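Local coordinates for probable membrane transporter protein MamO (PDB 5HMA) that promotes magnetite formation in magnetosomes by binding transition metals through an inactive trypsin-like domain, the part described here, and activates the MamE protease, at residues Q100-G105 and V114-V119; D91-V96 and Q156-G161; A122-A127 and L136-A141; P6-G11 and L85-A90. All coordinates share one frame; numbering follows the deposited sequence.

Contact 1 of 4, residues Q100-G105 and V114-V119; sequences QVFAFG and VRQGLV
Strands 100-105 and 114-119 run antiparallel with a clear twist: their short axes approach to 4.5 Å while their N-to-C directions differ by 142°. Val101 with Gly117 and Ala103 with Arg115 are the hydrogen-bonded pairs, each closed by two amide-carbonyl bonds. Val101 N donates to Gly117 O over 2.7 Å at a nearly straight 171°, approaching almost along the C=O axis. Ala103 N reaches Arg115 O in the same manner at 2.8 Å, and the return bond from Arg115 N to Ala103 O is slightly longer at 3.0 Å. The non-hydrogen-bonded pairs between and beyond them add CA-H...O contacts, for instance from Phe102 CA to Arg115 O. This ladder is the core of the beta hairpin formed by strands 100-106 and 112-121, part of the second (C-terminal) beta barrel of the trypsin-like fold, where strand 151-153 flanks 100-106 along its other edge. On the face bearing Phe102 and Phe104, Val114 places CG2 anti to its backbone N and over the Phe104 ring, 3.6 Å from the ring centroid and 15° off its normal, a CH-pi contact. Further along, Gln116 CB touches Phe102 CD2 and CE2, each at 3.5 Å. On the other face, Val101 CG1 meets Val119 CG2 at 3.6 Å, the two side chains crossing at about a right angle, and Arg115 directs its guanidinium away to a cation-pi contact with Tyr143.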
loop_
_atom_site.group_PDB
_atom_site.type_symbol
_atom_site.label_atom_id
_atom_site.label_comp_id
_atom_site.label_asym_id
_atom_site.label_seq_id
_atom_site.Cartn_x
_atom_site.Cartn_y
_atom_site.Cartn_z
ATOM N N GLN A 100 1.108 -1.313 -18.503
ATOM C CA GLN A 100 0.095 -0.529 -17.814
ATOM C C GLN A 100 -0.118 -1.049 -16.407
ATOM O O GLN A 100 -0.261 -2.261 -16.203
ATOM C CB GLN A 100 -1.213 -0.570 -18.593
ATOM C CG GLN A 100 -2.231 0.447 -18.166
ATOM C CD GLN A 100 -3.485 0.361 -19.009
ATOM O OE1 GLN A 100 -4.358 1.220 -18.931
ATOM N NE2 GLN A 100 -3.582 -0.688 -19.817
ATOM N N VAL A 101 -0.139 -0.141 -15.436
ATOM C CA VAL A 101 -0.430 -0.512 -14.050
ATOM C C VAL A 101 -1.468 0.429 -13.462
ATOM O O VAL A 101 -1.806 1.453 -14.053
ATOM C CB VAL A 101 0.845 -0.521 -13.186
ATOM C CG1 VAL A 101 1.733 -1.691 -13.593
ATOM C CG2 VAL A 101 1.606 0.797 -13.348
ATOM N N PHE A 102 -1.984 0.073 -12.294
ATOM C CA PHE A 102 -3.059 0.832 -11.669
ATOM C C PHE A 102 -2.731 0.998 -10.205
ATOM O O PHE A 102 -2.435 0.021 -9.511
ATOM C CB PHE A 102 -4.412 0.129 -11.850
ATOM C CG PHE A 102 -4.740 -0.172 -13.285
ATOM C CD1 PHE A 102 -4.150 -1.258 -13.932
ATOM C CD2 PHE A 102 -5.623 0.635 -13.995
ATOM C CE1 PHE A 102 -4.432 -1.529 -15.269
ATOM C CE2 PHE A 102 -5.926 0.357 -15.326
ATOM C CZ PHE A 102 -5.321 -0.719 -15.966
ATOM N N ALA A 103 -2.754 2.240 -9.738
ATOM C CA ALA A 103 -2.412 2.528 -8.352
ATOM C C ALA A 103 -3.677 2.896 -7.596
ATOM O O ALA A 103 -4.378 3.838 -7.962
ATOM C CB ALA A 103 -1.386 3.644 -8.286
ATOM N N PHE A 104 -3.981 2.124 -6.560
ATOM C CA PHE A 104 -5.215 2.313 -5.792
ATOM C C PHE A 104 -4.894 2.903 -4.418
ATOM O O PHE A 104 -3.844 2.608 -3.842
ATOM C CB PHE A 104 -5.960 0.978 -5.603
ATOM C CG PHE A 104 -6.672 0.477 -6.835
ATOM C CD1 PHE A 104 -5.972 -0.188 -7.837
ATOM C CD2 PHE A 104 -8.046 0.627 -6.968
ATOM C CE1 PHE A 104 -6.636 -0.678 -8.965
ATOM C CE2 PHE A 104 -8.714 0.137 -8.088
ATOM C CZ PHE A 104 -8.008 -0.512 -9.091
ATOM N N GLY A 105 -5.813 3.700 -3.878
ATOM C CA GLY A 105 -5.675 4.218 -2.522
ATOM C C GLY A 105 -7.031 4.597 -1.945
ATOM O O GLY A 105 -8.066 4.372 -2.581
ATOM N N VAL A 114 -8.160 5.778 -7.693
ATOM C CA VAL A 114 -7.456 4.926 -8.638
ATOM C C VAL A 114 -6.885 5.782 -9.758
ATOM O O VAL A 114 -7.513 6.745 -10.217
ATOM C CB VAL A 114 -8.380 3.813 -9.197
ATOM C CG1 VAL A 114 -9.542 4.411 -9.966
ATOM C CG2 VAL A 114 -7.598 2.863 -10.087
ATOM N N ARG A 115 -5.674 5.441 -10.179
ATOM C CA ARG A 115 -5.087 6.064 -11.352
ATOM C C ARG A 115 -4.296 5.020 -12.130
ATOM O O ARG A 115 -3.593 4.186 -11.555
ATOM C CB ARG A 115 -4.194 7.236 -10.950
ATOM C CG ARG A 115 -3.457 7.867 -12.096
ATOM C CD ARG A 115 -4.198 9.073 -12.620
ATOM N NE ARG A 115 -3.414 10.287 -12.411
ATOM C CZ ARG A 115 -3.916 11.434 -11.966
ATOM N NH1 ARG A 115 -5.210 11.534 -11.681
ATOM N NH2 ARG A 115 -3.120 12.483 -11.812
ATOM N N GLN A 116 -4.425 5.050 -13.444
ATOM C CA GLN A 116 -3.640 4.160 -14.274
ATOM C C GLN A 116 -2.442 4.897 -14.847
ATOM O O GLN A 116 -2.455 6.115 -14.997
ATOM C CB GLN A 116 -4.479 3.586 -15.406
ATOM C CG GLN A 116 -4.904 4.602 -16.399
ATOM C CD GLN A 116 -5.119 3.989 -17.755
ATOM O OE1 GLN A 116 -4.231 4.027 -18.609
ATOM N NE2 GLN A 116 -6.293 3.399 -17.960
ATOM N N GLY A 117 -1.408 4.140 -15.169
ATOM C CA GLY A 117 -0.229 4.693 -15.793
ATOM C C GLY A 117 0.647 3.581 -16.328
ATOM O O GLY A 117 0.285 2.402 -16.287
ATOM N N LEU A 118 1.799 3.974 -16.848
ATOM C CA LEU A 118 2.806 3.038 -17.317
ATOM C C LEU A 118 3.955 2.903 -16.317
ATOM O O LEU A 118 4.315 3.860 -15.624
ATOM C CB LEU A 118 3.346 3.490 -18.673
ATOM C CG LEU A 118 2.297 3.571 -19.773
ATOM C CD1 LEU A 118 2.943 3.956 -21.116
ATOM C CD2 LEU A 118 1.561 2.233 -19.860
ATOM N N VAL A 119 4.528 1.709 -16.246
ATOM C CA VAL A 119 5.807 1.524 -15.574
ATOM C C VAL A 119 6.884 2.265 -16.381
ATOM O O VAL A 119 6.971 2.111 -17.602
ATOM C CB VAL A 119 6.137 0.039 -15.427
ATOM C CG1 VAL A 119 7.487 -0.140 -14.737
ATOM C CG2 VAL A 119 5.016 -0.667 -14.681
#

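Contact 2 of 4, residues D91-V96 and Q156-G161; sequences DVQTVV and QGDLVG
Gln93 sets CG anti to its carbonyl carbon (chi1 -48°) and then bends at the next bond (chi2 -87°), so that its methylene faces the carboxylate of Asp158. CG thereby comes within 3.3 Å of Asp158 OD2, while the amide and carboxylate planes stand 35° apart. Val95 and Val160 have the same first rotamer, CG1 anti to the carbonyl carbon, and cross at about a right angle with their CG1 atoms 3.6 Å apart. A single backbone bond joins the segments directly, from Gln93 N to Leu159 O over a long 3.3 Å but in the carbonyl plane. One water extends it, donating to Gln93 O and to Val160 O at 2.7 Å each. At the other end Asp91 OD2 and Asp158 OD1 lie 4.4 Å apart; the repulsion expected between the two carboxylates may be eased by Arg88, a poorly ordered side chain modelled in a salt bridge with Asp91 OD1. Val160 and Gly161 both face Leu152, a classic beta bulge at the start of strand 159-167. Segment 91-96, in the linker between strands 73-78 and 100-106, runs past this strand start, where Leu159 packs on Pro151 and Val160 on Leu152 of strand 151-153, and the Val160 backbone bonds to Ala180 of helix 180-185.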
loop_
_atom_site.group_PDB
_atom_site.type_symbol
_atom_site.label_atom_id
_atom_site.label_comp_id
_atom_site.label_asym_id
_atom_site.label_seq_id
_atom_site.Cartn_x
_atom_site.Cartn_y
_atom_site.Cartn_z
ATOM N N ASP A 91 -0.527 -14.936 -6.222
ATOM C CA ASP A 91 -0.806 -14.332 -7.532
ATOM C C ASP A 91 0.066 -13.117 -7.828
ATOM O O ASP A 91 -0.094 -12.470 -8.864
ATOM C CB ASP A 91 -2.275 -13.909 -7.644
ATOM C CG ASP A 91 -3.222 -15.085 -7.737
ATOM O OD1 ASP A 91 -2.748 -16.238 -7.837
ATOM O OD2 ASP A 91 -4.448 -14.845 -7.720
ATOM N N VAL A 92 0.970 -12.801 -6.910
ATOM C CA VAL A 92 1.884 -11.673 -7.076
ATOM C C VAL A 92 2.660 -11.795 -8.390
ATOM O O VAL A 92 3.134 -12.887 -8.732
ATOM C CB VAL A 92 2.820 -11.592 -5.865
ATOM C CG1 VAL A 92 4.152 -10.999 -6.245
ATOM C CG2 VAL A 92 2.135 -10.813 -4.729
ATOM N N GLN A 93 2.759 -10.701 -9.149
ATOM C CA GLN A 93 3.489 -10.731 -10.437
ATOM C C GLN A 93 4.511 -9.608 -10.544
ATOM O O GLN A 93 4.363 -8.558 -9.912
ATOM C CB GLN A 93 2.536 -10.619 -11.637
ATOM C CG GLN A 93 1.324 -11.526 -11.617
ATOM C CD GLN A 93 1.602 -12.883 -12.204
ATOM O OE1 GLN A 93 2.668 -13.114 -12.786
ATOM N NE2 GLN A 93 0.643 -13.800 -12.057
ATOM N N THR A 94 5.533 -9.820 -11.372
ATOM C CA THR A 94 6.425 -8.731 -11.774
ATOM C C THR A 94 5.820 -7.932 -12.942
ATOM O O THR A 94 4.936 -8.421 -13.658
ATOM C CB THR A 94 7.807 -9.249 -12.188
ATOM O OG1 THR A 94 7.665 -10.146 -13.293
ATOM C CG2 THR A 94 8.478 -9.972 -11.030
ATOM N N VAL A 95 6.273 -6.691 -13.104
ATOM C CA VAL A 95 5.903 -5.881 -14.264
ATOM C C VAL A 95 7.171 -5.375 -14.928
ATOM O O VAL A 95 8.230 -5.356 -14.298
ATOM C CB VAL A 95 4.993 -4.711 -13.884
ATOM C CG1 VAL A 95 3.626 -5.218 -13.420
ATOM C CG2 VAL A 95 5.672 -3.813 -12.831
ATOM N N VAL A 96 7.064 -4.987 -16.200
ATOM C CA VAL A 96 8.192 -4.450 -16.960
ATOM C C VAL A 96 7.921 -2.994 -17.374
ATOM O O VAL A 96 6.772 -2.574 -17.422
ATOM C CB VAL A 96 8.479 -5.314 -18.203
ATOM C CG1 VAL A 96 9.140 -6.623 -17.807
ATOM C CG2 VAL A 96 7.194 -5.543 -18.994
ATOM N N GLN A 156 -4.746 -7.440 -14.590
ATOM C CA GLN A 156 -5.520 -8.590 -14.122
ATOM C C GLN A 156 -5.886 -8.448 -12.638
ATOM O O GLN A 156 -6.571 -9.293 -12.087
ATOM C CB GLN A 156 -4.754 -9.902 -14.354
ATOM C CG GLN A 156 -4.791 -10.417 -15.797
ATOM C CD GLN A 156 -3.936 -9.581 -16.744
ATOM O OE1 GLN A 156 -2.748 -9.345 -16.490
ATOM N NE2 GLN A 156 -4.543 -9.126 -17.842
ATOM N N GLY A 157 -5.425 -7.385 -11.991
ATOM C CA GLY A 157 -5.723 -7.197 -10.580
ATOM C C GLY A 157 -4.727 -7.859 -9.646
ATOM O O GLY A 157 -4.902 -7.827 -8.434
ATOM N N ASP A 158 -3.682 -8.468 -10.204
ATOM C CA ASP A 158 -2.620 -9.047 -9.378
ATOM C C ASP A 158 -1.828 -7.956 -8.667
ATOM O O ASP A 158 -1.522 -6.907 -9.250
ATOM C CB ASP A 158 -1.675 -9.890 -10.227
ATOM C CG ASP A 158 -2.395 -10.994 -10.978
ATOM O OD1 ASP A 158 -3.403 -11.499 -10.445
ATOM O OD2 ASP A 158 -1.954 -11.348 -12.097
ATOM N N LEU A 159 -1.495 -8.196 -7.406
ATOM C CA LEU A 159 -0.653 -7.265 -6.659
ATOM C C LEU A 159 0.737 -7.236 -7.294
ATOM O O LEU A 159 1.354 -8.287 -7.455
ATOM C CB LEU A 159 -0.561 -7.682 -5.193
ATOM C CG LEU A 159 0.258 -6.765 -4.281
ATOM C CD1 LEU A 159 -0.378 -5.388 -4.220
ATOM C CD2 LEU A 159 0.344 -7.351 -2.890
ATOM N N VAL A 160 1.240 -6.061 -7.673
ATOM C CA VAL A 160 2.608 -6.030 -8.194
ATOM C C VAL A 160 3.511 -5.203 -7.294
ATOM O O VAL A 160 4.738 -5.285 -7.393
ATOM C CB VAL A 160 2.670 -5.529 -9.660
ATOM C CG1 VAL A 160 1.890 -6.481 -10.564
ATOM C CG2 VAL A 160 2.151 -4.119 -9.799
ATOM N N GLY A 161 2.922 -4.435 -6.387
ATOM C CA GLY A 161 3.740 -3.691 -5.449
ATOM C C GLY A 161 3.009 -2.741 -4.524
ATOM O O GLY A 161 1.786 -2.648 -4.542
HETATM O O HOH W 1 6.247 -6.895 -8.959
#

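Contact 3 of 4, residues A122-A127 and L136-A141; sequences ADAPLA and LLRSDA
Leu136 has the largest share of this contact, and its atoms can be taken in order. Its CB sits 3.3 Å from Ala124 O, because the backbone of the two residues is paired. With CG anti to the carbonyl carbon (chi1 -60°), the side chain continues past the same oxygen, CG being 3.7 Å from Ala124 O. The CD1 branch then ends against Leu126 CB at 3.4 Å, tighter than a usual carbon-carbon contact, with the two leucine side chains crossing obliquely. Beyond the segments, Leu136 also packs on Val178 of strand 173-179. The pairing beneath is a two-bond bridge: Ala124 N donates to Leu136 O at 2.8 Å and Leu136 N to Ala124 O at 2.9 Å, both donors lying in the carbonyl plane on a lone pair. Asp123 and Ala124 both face Leu136, which makes a classic beta bulge where the chain turns its corner at 122 and 123. Consistent with this, the short axes of strands 124-127 and 136-139 stand 96° apart. On one flank Ala124 CB rests on the methylenes of Arg138, 3.7 Å from CG, while the guanidinium of that arginine is held by a salt bridge to Glu174. On the other flank Leu137 turns CD2 back to Ala122 CA at 3.6 Å. Farther along, Ser139 OG accepts from Ala141 N, an ST turn that ends the strand. The whole is a strongly twisted beta hairpin of the second (C-terminal) barrel of the trypsin-like fold, its Leu136 side chain about 6 Å from that of His71, which binds the nickel ion together with His186.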
loop_
_atom_site.group_PDB
_atom_site.type_symbol
_atom_site.label_atom_id
_atom_site.label_comp_id
_atom_site.label_asym_id
_atom_site.label_seq_id
_atom_site.Cartn_x
_atom_site.Cartn_y
_atom_site.Cartn_z
ATOM N N ALA A 122 12.278 0.068 -13.916
ATOM C CA ALA A 122 12.124 -1.086 -13.029
ATOM C C ALA A 122 13.266 -1.171 -12.018
ATOM O O ALA A 122 13.359 -2.132 -11.253
ATOM C CB ALA A 122 12.027 -2.370 -13.835
ATOM N N ASP A 123 14.116 -0.148 -12.005
ATOM C CA ASP A 123 15.267 -0.120 -11.113
ATOM C C ASP A 123 15.629 1.331 -10.773
ATOM O O ASP A 123 16.434 1.974 -11.451
ATOM C CB ASP A 123 16.451 -0.846 -11.754
ATOM C CG ASP A 123 17.455 -1.346 -10.734
ATOM O OD1 ASP A 123 17.350 -0.946 -9.557
ATOM O OD2 ASP A 123 18.352 -2.133 -11.110
ATOM N N ALA A 124 15.003 1.852 -9.729
ATOM C CA ALA A 124 15.246 3.228 -9.322
ATOM C C ALA A 124 15.471 3.305 -7.818
ATOM O O ALA A 124 14.817 2.588 -7.054
ATOM C CB ALA A 124 14.078 4.123 -9.734
ATOM N N PRO A 125 16.407 4.169 -7.395
ATOM C CA PRO A 125 16.665 4.449 -5.975
ATOM C C PRO A 125 15.717 5.494 -5.388
ATOM O O PRO A 125 15.190 6.327 -6.127
ATOM C CB PRO A 125 18.104 4.974 -5.981
ATOM C CG PRO A 125 18.237 5.637 -7.303
ATOM C CD PRO A 125 17.382 4.842 -8.274
ATOM N N LEU A 126 15.511 5.441 -4.074
ATOM C CA LEU A 126 14.749 6.461 -3.357
ATOM C C LEU A 126 15.221 6.556 -1.918
ATOM O O LEU A 126 15.436 5.537 -1.258
ATOM C CB LEU A 126 13.248 6.157 -3.387
ATOM C CG LEU A 126 12.341 7.095 -2.583
ATOM C CD1 LEU A 126 12.401 8.492 -3.155
ATOM C CD2 LEU A 126 10.905 6.594 -2.550
ATOM N N ALA A 127 15.384 7.783 -1.430
ATOM C CA ALA A 127 15.738 7.991 -0.037
ATOM C C ALA A 127 14.495 8.323 0.782
ATOM O O ALA A 127 13.794 9.292 0.503
ATOM C CB ALA A 127 16.783 9.097 0.096
ATOM N N LEU A 136 13.556 -0.002 -6.899
ATOM C CA LEU A 136 12.131 0.300 -6.946
ATOM C C LEU A 136 11.650 0.447 -8.387
ATOM O O LEU A 136 12.449 0.667 -9.301
ATOM C CB LEU A 136 11.834 1.585 -6.176
ATOM C CG LEU A 136 12.211 1.568 -4.699
ATOM C CD1 LEU A 136 12.177 2.970 -4.145
ATOM C CD2 LEU A 136 11.246 0.683 -3.945
ATOM N N LEU A 137 10.342 0.331 -8.579
ATOM C CA LEU A 137 9.714 0.726 -9.834
ATOM C C LEU A 137 9.409 2.218 -9.833
ATOM O O LEU A 137 9.258 2.833 -8.773
ATOM C CB LEU A 137 8.418 -0.043 -10.050
ATOM C CG LEU A 137 8.467 -1.561 -9.890
ATOM C CD1 LEU A 137 7.052 -2.124 -9.941
ATOM C CD2 LEU A 137 9.342 -2.177 -10.976
ATOM N N ARG A 138 9.303 2.800 -11.020
ATOM C CA ARG A 138 8.687 4.120 -11.150
ATOM C C ARG A 138 7.529 4.072 -12.122
ATOM O O ARG A 138 7.617 3.452 -13.182
ATOM C CB ARG A 138 9.696 5.149 -11.620
ATOM C CG ARG A 138 10.735 5.431 -10.583
ATOM C CD ARG A 138 11.553 6.611 -10.986
ATOM N NE ARG A 138 10.791 7.849 -10.911
ATOM C CZ ARG A 138 11.350 9.045 -11.032
ATOM N NH1 ARG A 138 10.613 10.145 -10.957
ATOM N NH2 ARG A 138 12.657 9.128 -11.226
ATOM N N SER A 139 6.440 4.730 -11.756
ATOM C CA SER A 139 5.303 4.855 -12.651
ATOM C C SER A 139 4.570 6.162 -12.391
ATOM O O SER A 139 4.587 6.700 -11.279
ATOM C CB SER A 139 4.342 3.679 -12.479
ATOM O OG SER A 139 3.395 3.985 -11.479
ATOM N N ASP A 140 3.912 6.666 -13.424
ATOM C CA ASP A 140 3.125 7.880 -13.290
ATOM C C ASP A 140 1.699 7.583 -12.814
ATOM O O ASP A 140 0.833 8.451 -12.886
ATOM C CB ASP A 140 3.103 8.649 -14.621
ATOM C CG ASP A 140 2.939 7.736 -15.828
ATOM O OD1 ASP A 140 2.261 6.698 -15.711
ATOM O OD2 ASP A 140 3.489 8.055 -16.901
ATOM N N ALA A 141 1.453 6.367 -12.328
ATOM C CA ALA A 141 0.127 6.031 -11.784
ATOM C C ALA A 141 -0.046 6.604 -10.379
ATOM O O ALA A 141 -1.161 6.753 -9.888
ATOM C CB ALA A 141 -0.097 4.521 -11.758
#

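Contact 4 of 4, residues P6-G11 and L85-A90; sequences PPAVVG and LHFRMA
The Phe87 ring meets Ala8 obliquely, through the atoms on one side of the ring: Ala8 CB is 3.8 Å from CE2 and 3.9 Å from CD2. CE2 also comes within 3.9 Å of Ala8 O, so the methyl and the carbonyl of one residue both touch the same ring corner. The second flat group, the imidazole of His86, has its CB directed away from the 6-11 segment, and the ring bonds to the next residue of its own chain. Its ND1 donates to Phe87 O over 2.9 Å, but from above the carbonyl plane, 69° out of it, rather than on a lone pair. The methyl of Ala8 is further enclosed by backbone, lying 3.9 Å from His86 CA. This places the linker between the two beta barrels of the trypsin-like fold against the N-terminal lead-in to strand 9-13. Pro6 to Ala8 form a 3-10 turn, in which Val9 N bonds to Pro6 O at 2.9 Å and Ala8 is left facing the linker. Pro7 and the exposed Leu85 make a loose apolar contact, 4.5 Å from Pro7 CB to Leu85 CD1. Ala8 and Phe87 both bond through their backbones to Ile27 of strand 23-29, while the Phe87 side chain also rests on Pro151 and Val153 of strand 151-153.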
loop_
_atom_site.group_PDB
_atom_site.type_symbol
_atom_site.label_atom_id
_atom_site.label_comp_id
_atom_site.label_asym_id
_atom_site.label_seq_id
_atom_site.Cartn_x
_atom_site.Cartn_y
_atom_site.Cartn_z
ATOM N N PRO A 6 -10.809 -2.609 -5.168
ATOM C CA PRO A 6 -10.986 -1.702 -4.023
ATOM C C PRO A 6 -11.323 -2.337 -2.658
ATOM O O PRO A 6 -10.941 -1.744 -1.647
ATOM C CB PRO A 6 -12.142 -0.796 -4.481
ATOM C CG PRO A 6 -12.011 -0.771 -5.988
ATOM C CD PRO A 6 -11.623 -2.182 -6.333
ATOM N N PRO A 7 -12.019 -3.494 -2.614
ATOM C CA PRO A 7 -12.287 -3.982 -1.251
ATOM C C PRO A 7 -11.023 -4.284 -0.449
ATOM O O PRO A 7 -11.041 -4.161 0.778
ATOM C CB PRO A 7 -13.093 -5.261 -1.487
ATOM C CG PRO A 7 -13.814 -5.011 -2.799
ATOM C CD PRO A 7 -12.794 -4.241 -3.629
ATOM N N ALA A 8 -9.934 -4.632 -1.132
ATOM C CA ALA A 8 -8.671 -4.939 -0.459
ATOM C C ALA A 8 -7.763 -3.698 -0.319
ATOM O O ALA A 8 -6.603 -3.815 0.081
ATOM C CB ALA A 8 -7.929 -6.065 -1.220
ATOM N N VAL A 9 -8.294 -2.524 -0.669
ATOM C CA VAL A 9 -7.566 -1.257 -0.549
ATOM C C VAL A 9 -8.099 -0.530 0.670
ATOM O O VAL A 9 -9.302 -0.225 0.733
ATOM C CB VAL A 9 -7.721 -0.386 -1.814
ATOM C CG1 VAL A 9 -6.899 0.910 -1.691
ATOM C CG2 VAL A 9 -7.325 -1.173 -3.040
ATOM N N VAL A 10 -7.230 -0.278 1.648
ATOM C CA VAL A 10 -7.677 0.297 2.920
ATOM C C VAL A 10 -7.016 1.636 3.181
ATOM O O VAL A 10 -6.006 1.980 2.553
ATOM C CB VAL A 10 -7.394 -0.643 4.118
ATOM C CG1 VAL A 10 -8.191 -1.945 4.017
ATOM C CG2 VAL A 10 -5.884 -0.910 4.264
ATOM N N GLY A 11 -7.584 2.389 4.120
ATOM C CA GLY A 11 -6.923 3.580 4.622
ATOM C C GLY A 11 -6.211 3.223 5.925
ATOM O O GLY A 11 -6.684 2.375 6.681
ATOM N N LEU A 85 -11.753 -10.106 2.183
ATOM C CA LEU A 85 -11.272 -10.232 0.809
ATOM C C LEU A 85 -9.887 -9.580 0.729
ATOM O O LEU A 85 -9.644 -8.536 1.339
ATOM C CB LEU A 85 -12.248 -9.571 -0.170
ATOM C CG LEU A 85 -13.609 -10.255 -0.300
ATOM C CD1 LEU A 85 -14.503 -9.530 -1.304
ATOM C CD2 LEU A 85 -13.407 -11.703 -0.712
ATOM N N HIS A 86 -8.969 -10.180 -0.016
ATOM C CA HIS A 86 -7.574 -9.760 0.089
ATOM C C HIS A 86 -6.849 -10.103 -1.185
ATOM O O HIS A 86 -7.288 -10.978 -1.920
ATOM C CB HIS A 86 -6.891 -10.479 1.263
ATOM C CG HIS A 86 -6.929 -11.972 1.129
ATOM N ND1 HIS A 86 -5.870 -12.705 0.634
ATOM C CD2 HIS A 86 -7.924 -12.863 1.368
ATOM C CE1 HIS A 86 -6.201 -13.985 0.594
ATOM N NE2 HIS A 86 -7.443 -14.109 1.031
ATOM N N PHE A 87 -5.717 -9.454 -1.422
ATOM C CA PHE A 87 -4.812 -9.884 -2.483
ATOM C C PHE A 87 -4.242 -11.269 -2.185
ATOM O O PHE A 87 -3.793 -11.540 -1.070
ATOM C CB PHE A 87 -3.676 -8.867 -2.650
ATOM C CG PHE A 87 -4.129 -7.571 -3.253
ATOM C CD1 PHE A 87 -4.409 -7.492 -4.621
ATOM C CD2 PHE A 87 -4.290 -6.437 -2.464
ATOM C CE1 PHE A 87 -4.840 -6.298 -5.199
ATOM C CE2 PHE A 87 -4.724 -5.223 -3.030
ATOM C CZ PHE A 87 -5.001 -5.159 -4.403
ATOM N N ARG A 88 -4.258 -12.149 -3.177
ATOM C CA ARG A 88 -3.618 -13.455 -3.018
ATOM C C ARG A 88 -2.124 -13.350 -3.281
ATOM O O ARG A 88 -1.707 -13.024 -4.402
ATOM C CB ARG A 88 -4.224 -14.484 -3.970
ATOM C CG ARG A 88 -5.725 -14.663 -3.879
ATOM C CD ARG A 88 -6.146 -15.821 -4.778
ATOM N NE ARG A 88 -5.428 -17.049 -4.435
ATOM C CZ ARG A 88 -5.009 -17.954 -5.316
ATOM N NH1 ARG A 88 -5.230 -17.777 -6.613
ATOM N NH2 ARG A 88 -4.365 -19.038 -4.898
ATOM N N MET A 89 -1.313 -13.637 -2.266
ATOM C CA MET A 89 0.142 -13.514 -2.402
ATOM C C MET A 89 0.727 -14.488 -3.429
ATOM O O MET A 89 1.765 -14.214 -4.029
ATOM C CB MET A 89 0.823 -13.708 -1.046
ATOM C CG MET A 89 0.498 -12.599 -0.050
ATOM S SD MET A 89 0.837 -10.947 -0.702
ATOM C CE MET A 89 2.624 -11.030 -0.821
ATOM N N ALA A 90 0.060 -15.616 -3.637
ATOM C CA ALA A 90 0.469 -16.553 -4.674
ATOM C C ALA A 90 0.333 -15.943 -6.076
ATOM O O ALA A 90 1.008 -16.377 -7.006
ATOM C CB ALA A 90 -0.344 -17.835 -4.577
#

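From the N terminus, contact 4 closes the first long loop, returning residues 85-90 to the lead-in of strand 9-13 after the strands of the first barrel. The linker then runs straight on into contact 2, whose partner 156-161 lies 60 residues farther along. Nested inside that loop are two hairpins in series, contact 1 followed by contact 3; none of the four contacts cross. Contacts 1 and 3 adjoin through neighbouring strands 112-121 and 131-139, where Asp140 OD1 probably accepts a hydrogen bond from Leu118 N. Val95 of contact 2 touches both hairpins, and Phe87 of contact 4 packs on Leu159, so the linker ties the first barrel to the second.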